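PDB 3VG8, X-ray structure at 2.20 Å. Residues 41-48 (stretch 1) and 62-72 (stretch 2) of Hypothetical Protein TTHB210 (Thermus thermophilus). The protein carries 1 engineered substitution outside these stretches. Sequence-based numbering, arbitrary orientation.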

ATOM      1  N   ASN F  41      28.907   0.346 -17.620  1.00 24.56           N
ATOM      2  CA  ASN F  41      29.082  -0.612 -16.524  1.00 28.52           C
ATOM      3  C   ASN F  41      28.662  -2.006 -17.025  1.00 32.04           C
ATOM      4  O   ASN F  41      27.663  -2.134 -17.742  1.00 19.47           O
ATOM      5  N   LEU F  42      29.407  -3.034 -16.639  1.00 30.03           N
ATOM      6  CA  LEU F  42      29.081  -4.404 -17.018  1.00 28.99           C
ATOM      7  C   LEU F  42      27.880  -4.876 -16.184  1.00 25.69           C
ATOM      8  O   LEU F  42      27.933  -4.913 -14.955  1.00 26.10           O
ATOM      9  N   VAL F  43      26.807  -5.238 -16.873  1.00 24.96           N
ATOM     10  CA  VAL F  43      25.565  -5.684 -16.243  1.00 25.72           C
ATOM     11  C   VAL F  43      25.468  -7.206 -16.098  1.00 25.85           C
ATOM     12  O   VAL F  43      24.997  -7.720 -15.068  1.00 24.57           O
ATOM     13  N   LYS F  44      25.915  -7.927 -17.119  1.00 21.97           N
ATOM     14  CA  LYS F  44      25.825  -9.384 -17.079  1.00 28.00           C
ATOM     15  C   LYS F  44      26.719 -10.100 -18.067  1.00 25.06           C
ATOM     16  O   LYS F  44      27.173  -9.517 -19.036  1.00 28.17           O
ATOM     17  N   VAL F  45      26.945 -11.379 -17.778  1.00 28.03           N
ATOM     18  CA  VAL F  45      27.782 -12.290 -18.545  1.00 19.98           C
ATOM     19  C   VAL F  45      26.844 -13.377 -19.090  1.00 29.71           C
ATOM     20  O   VAL F  45      26.213 -14.114 -18.321  1.00 31.18           O
ATOM     21  N   VAL F  46      26.754 -13.484 -20.414  1.00 26.69           N
ATOM     22  CA  VAL F  46      25.817 -14.419 -21.032  1.00 27.22           C
ATOM     23  C   VAL F  46      26.419 -15.580 -21.846  1.00 28.64           C
ATOM     24  O   VAL F  46      27.107 -15.346 -22.830  1.00 28.45           O
ATOM     25  N   PHE F  47      26.164 -16.816 -21.421  1.00 28.70           N
ATOM     26  CA  PHE F  47      26.628 -18.001 -22.154  1.00 24.51           C
ATOM     27  C   PHE F  47      25.485 -18.464 -23.061  1.00 27.18           C
ATOM     28  O   PHE F  47      24.331 -18.499 -22.643  1.00 32.98           O
HETATM   29  N   MSE F  48      25.808 -18.819 -24.296  1.00 25.81           N
HETATM   30  CA  MSE F  48      24.810 -19.285 -25.263  1.00 30.46           C
HETATM   31  C   MSE F  48      24.961 -20.779 -25.456  1.00 32.66           C
HETATM   32  O   MSE F  48      26.050 -21.235 -25.810  1.00 34.44           O
ATOM     33  N   ASP F  62      35.067 -25.882 -18.074  1.00 36.28           N
ATOM     34  CA  ASP F  62      35.981 -24.739 -18.078  1.00 37.62           C
ATOM     35  C   ASP F  62      35.593 -23.722 -19.142  1.00 33.60           C
ATOM     36  O   ASP F  62      36.426 -23.325 -19.942  1.00 29.85           O
ATOM     37  N   ILE F  63      34.333 -23.302 -19.157  1.00 35.07           N
ATOM     38  CA  ILE F  63      33.870 -22.345 -20.161  1.00 34.10           C
ATOM     39  C   ILE F  63      33.977 -20.897 -19.661  1.00 33.65           C
ATOM     40  O   ILE F  63      33.780 -20.622 -18.471  1.00 36.30           O
ATOM     41  N   GLY F  64      34.308 -19.987 -20.579  1.00 33.49           N
ATOM     42  CA  GLY F  64      34.438 -18.569 -20.259  1.00 36.49           C
ATOM     43  C   GLY F  64      35.613 -18.163 -19.368  1.00 40.93           C
ATOM     44  O   GLY F  64      35.632 -17.054 -18.831  1.00 38.13           O
ATOM     45  N   THR F  65      36.609 -19.033 -19.228  1.00 36.42           N
ATOM     46  CA  THR F  65      37.747 -18.736 -18.364  1.00 33.51           C
ATOM     47  C   THR F  65      38.517 -17.476 -18.754  1.00 37.62           C
ATOM     48  O   THR F  65      38.771 -16.607 -17.903  1.00 36.29           O
ATOM     49  N   LYS F  66      38.889 -17.382 -20.031  1.00 35.30           N
ATOM     50  CA  LYS F  66      39.629 -16.226 -20.554  1.00 42.93           C
ATOM     51  C   LYS F  66      38.859 -14.932 -20.277  1.00 41.31           C
ATOM     52  O   LYS F  66      39.367 -14.019 -19.632  1.00 44.40           O
ATOM     53  N   THR F  67      37.627 -14.870 -20.773  1.00 40.80           N
ATOM     54  CA  THR F  67      36.773 -13.702 -20.595  1.00 40.42           C
ATOM     55  C   THR F  67      36.572 -13.360 -19.113  1.00 38.55           C
ATOM     56  O   THR F  67      36.793 -12.229 -18.698  1.00 36.61           O
ATOM     57  N   LEU F  68      36.154 -14.340 -18.322  1.00 40.94           N
ATOM     58  CA  LEU F  68      35.921 -14.132 -16.897  1.00 42.46           C
ATOM     59  C   LEU F  68      37.145 -13.557 -16.182  1.00 52.35           C
ATOM     60  O   LEU F  68      37.054 -12.515 -15.523  1.00 55.76           O
ATOM     61  N   ARG F  69      38.286 -14.229 -16.327  1.00 52.97           N
ATOM     62  CA  ARG F  69      39.538 -13.797 -15.702  1.00 55.82           C
ATOM     63  C   ARG F  69      39.821 -12.329 -15.966  1.00 54.73           C
ATOM     64  O   ARG F  69      40.294 -11.614 -15.080  1.00 49.45           O
ATOM     65  N   ALA F  70      39.533 -11.886 -17.189  1.00 55.61           N
ATOM     66  CA  ALA F  70      39.771 -10.500 -17.574  1.00 56.48           C
ATOM     67  C   ALA F  70      38.878  -9.536 -16.809  1.00 61.22           C
ATOM     68  O   ALA F  70      39.229  -8.369 -16.644  1.00 68.15           O
ATOM     69  N   LEU F  71      37.729 -10.012 -16.347  1.00 61.98           N
ATOM     70  CA  LEU F  71      36.828  -9.149 -15.596  1.00 68.38           C
ATOM     71  C   LEU F  71      37.491  -8.607 -14.333  1.00 71.62           C
ATOM     72  O   LEU F  71      38.167  -7.579 -14.364  1.00 76.92           O
ATOM     73  N   GLY F  72      37.298  -9.306 -13.222  1.00 71.94           N
ATOM     74  CA  GLY F  72      37.870  -8.867 -11.965  1.00 75.72           C
ATOM     75  C   GLY F  72      36.954  -9.267 -10.830  1.00 78.18           C
ATOM     76  O   GLY F  72      35.970  -9.979 -11.058  1.00 81.91           O
TER

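The strand 42-48 and the helix that begins at Thr-65 run almost antiparallel, at 172°, with their axes 11.0 Å apart at closest approach. The contact is made mainly by apolar side chains; no hydrogen bond crosses it.

Phe-47 covers the most surface. With chi1 m and chi2 at 88°, its ring reaches the residues just before the helix: Phe-47 CE2 lies 3.8 Å from Ile-63 CG2 and 3.9 Å from Gly-64 CA. Ile-63 (m, m) points toward the strand; branching at CB puts CG2 against the ring while the side chain's end leads away. Gly-64, the N-cap residue, meets the ring at its edge. A CB here would fall 2.7 Å from Phe-47 CE2, a clash, and the positive phi also favours glycine. Leu-68 CD1 approaches the ring edge more loosely, 4.4 Å from Phe-47 CZ.

At the other end, Leu-71 (m, t) points toward the strand, although it is poorly ordered. Leu-71 CD2 lies 3.5 Å from Leu-42 CD2; Leu-71 CD1 lies 3.6 Å from Leu-42 CD2 and 4.0 Å from Val-45 CG2. Leu-42 (t, p) points toward the helix stretch; two long, branched apolar chains can meet across the wide gap between the backbones.

Between these ends, Val-45 (t) uses its compact, branched side chain to touch two leucines: besides meeting Leu-71, it places Val-45 CG1 4.2 Å from Leu-68 CD2. Leu-68 (m, t) leaves the helix sideways, but its long side chain brings its end nearer the strand.

A polar pair lies outside the contact: Thr-65, pointing away, donates a very short hydrogen bond from Thr-65 OG1 to Asp-62 OD2 (2.5 Å).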

ATOM      1  CB  ASN F  41      28.169  -0.268 -15.348  1.00 27.39           C
ATOM      2  CG  ASN F  41      28.452   1.091 -14.773  1.00 32.80           C
ATOM      3  OD1 ASN F  41      29.593   1.413 -14.479  1.00 32.92           O
ATOM      4  ND2 ASN F  41      27.406   1.900 -14.604  1.00 34.45           N
ATOM      5  CB  LEU F  42      30.267  -5.321 -16.764  1.00 23.27           C
ATOM      6  CG  LEU F  42      30.021  -6.814 -17.023  1.00 26.72           C
ATOM      7  CD1 LEU F  42      29.681  -7.049 -18.489  1.00 23.81           C
ATOM      8  CD2 LEU F  42      31.285  -7.605 -16.625  1.00 24.68           C
ATOM      9  CB  VAL F  43      24.344  -5.177 -17.071  1.00 22.66           C
ATOM     10  CG1 VAL F  43      23.033  -5.638 -16.456  1.00 22.35           C
ATOM     11  CG2 VAL F  43      24.363  -3.650 -17.107  1.00 26.13           C
ATOM     12  CB  LYS F  44      24.377  -9.845 -17.281  1.00 17.53           C
ATOM     13  CG  LYS F  44      23.720  -9.454 -18.617  1.00 27.68           C
ATOM     14  CD  LYS F  44      22.270  -9.980 -18.656  1.00 26.01           C
ATOM     15  CE  LYS F  44      21.427  -9.407 -19.785  1.00 32.41           C
ATOM     16  NZ  LYS F  44      19.978  -9.818 -19.680  1.00 29.86           N
ATOM     17  CB  VAL F  45      28.822 -12.902 -17.601  1.00 23.80           C
ATOM     18  CG1 VAL F  45      29.695 -13.888 -18.334  1.00 26.81           C
ATOM     19  CG2 VAL F  45      29.655 -11.782 -17.004  1.00 32.67           C
ATOM     20  CB  VAL F  46      24.846 -13.633 -21.955  1.00 24.55           C
ATOM     21  CG1 VAL F  46      23.794 -14.554 -22.543  1.00 27.28           C
ATOM     22  CG2 VAL F  46      24.187 -12.507 -21.182  1.00 26.11           C
ATOM     23  CB  PHE F  47      26.990 -19.142 -21.196  1.00 22.34           C
ATOM     24  CG  PHE F  47      28.153 -18.838 -20.323  1.00 30.62           C
ATOM     25  CD1 PHE F  47      27.977 -18.195 -19.108  1.00 27.03           C
ATOM     26  CD2 PHE F  47      29.448 -19.130 -20.747  1.00 26.40           C
ATOM     27  CE1 PHE F  47      29.070 -17.844 -18.332  1.00 27.02           C
ATOM     28  CE2 PHE F  47      30.541 -18.781 -19.977  1.00 30.51           C
ATOM     29  CZ  PHE F  47      30.350 -18.138 -18.769  1.00 30.83           C
HETATM   30  CB  MSE F  48      25.046 -18.646 -26.627  1.00 35.49           C
HETATM   31  CG  MSE F  48      24.936 -17.151 -26.665  1.00 64.90           C
HETATM   32 SE   MSE F  48      23.123 -16.688 -26.330  1.00101.82          SE
HETATM   33  CE  MSE F  48      22.289 -17.614 -27.833  1.00 81.54           C
ATOM     34  CB  ASP F  62      37.413 -25.220 -18.356  1.00 36.82           C
ATOM     35  CG  ASP F  62      38.478 -24.191 -17.950  1.00 46.62           C
ATOM     36  OD1 ASP F  62      39.598 -24.265 -18.495  1.00 45.65           O
ATOM     37  OD2 ASP F  62      38.216 -23.324 -17.081  1.00 40.78           O
ATOM     38  CB  ILE F  63      32.401 -22.651 -20.562  1.00 30.52           C
ATOM     39  CG1 ILE F  63      32.274 -24.119 -20.931  1.00 38.35           C
ATOM     40  CG2 ILE F  63      31.995 -21.828 -21.767  1.00 40.33           C
ATOM     41  CD1 ILE F  63      33.139 -24.530 -22.117  1.00 34.70           C
ATOM     42  CB  THR F  65      38.708 -19.917 -18.324  1.00 30.77           C
ATOM     43  OG1 THR F  65      37.948 -21.124 -18.222  1.00 34.45           O
ATOM     44  CG2 THR F  65      39.640 -19.820 -17.096  1.00 30.02           C
ATOM     45  CB  LYS F  66      39.856 -16.383 -22.072  1.00 41.02           C
ATOM     46  CG  LYS F  66      40.579 -15.213 -22.761  1.00 47.63           C
ATOM     47  CD  LYS F  66      40.701 -15.461 -24.277  1.00 51.55           C
ATOM     48  CE  LYS F  66      41.272 -14.256 -25.028  1.00 58.36           C
ATOM     49  NZ  LYS F  66      41.237 -14.416 -26.531  1.00 54.79           N
ATOM     50  CB  THR F  67      35.389 -13.932 -21.252  1.00 43.08           C
ATOM     51  OG1 THR F  67      35.559 -14.173 -22.658  1.00 43.23           O
ATOM     52  CG2 THR F  67      34.481 -12.711 -21.048  1.00 43.26           C
ATOM     53  CB  LEU F  68      35.495 -15.451 -16.242  1.00 43.80           C
ATOM     54  CG  LEU F  68      34.100 -15.917 -16.670  1.00 39.01           C
ATOM     55  CD1 LEU F  68      33.807 -17.319 -16.150  1.00 32.89           C
ATOM     56  CD2 LEU F  68      33.085 -14.921 -16.152  1.00 40.03           C
ATOM     57  CB  ARG F  69      40.720 -14.628 -16.227  1.00 61.26           C
ATOM     58  CG  ARG F  69      40.640 -16.126 -15.936  1.00 69.17           C
ATOM     59  CD  ARG F  69      41.571 -16.570 -14.808  1.00 69.08           C
ATOM     60  NE  ARG F  69      41.561 -18.026 -14.675  1.00 73.21           N
ATOM     61  CZ  ARG F  69      42.324 -18.722 -13.834  1.00 79.29           C
ATOM     62  NH1 ARG F  69      43.181 -18.101 -13.027  1.00 81.92           N
ATOM     63  NH2 ARG F  69      42.231 -20.047 -13.799  1.00 73.23           N
ATOM     64  CB  ALA F  70      39.567 -10.321 -19.071  1.00 55.93           C
ATOM     65  CB  LEU F  71      35.546  -9.893 -15.212  1.00 67.19           C
ATOM     66  CG  LEU F  71      34.558 -10.240 -16.324  1.00 68.81           C
ATOM     67  CD1 LEU F  71      33.196 -10.536 -15.684  1.00 68.65           C
ATOM     68  CD2 LEU F  71      34.440  -9.076 -17.308  1.00 67.71           C
TER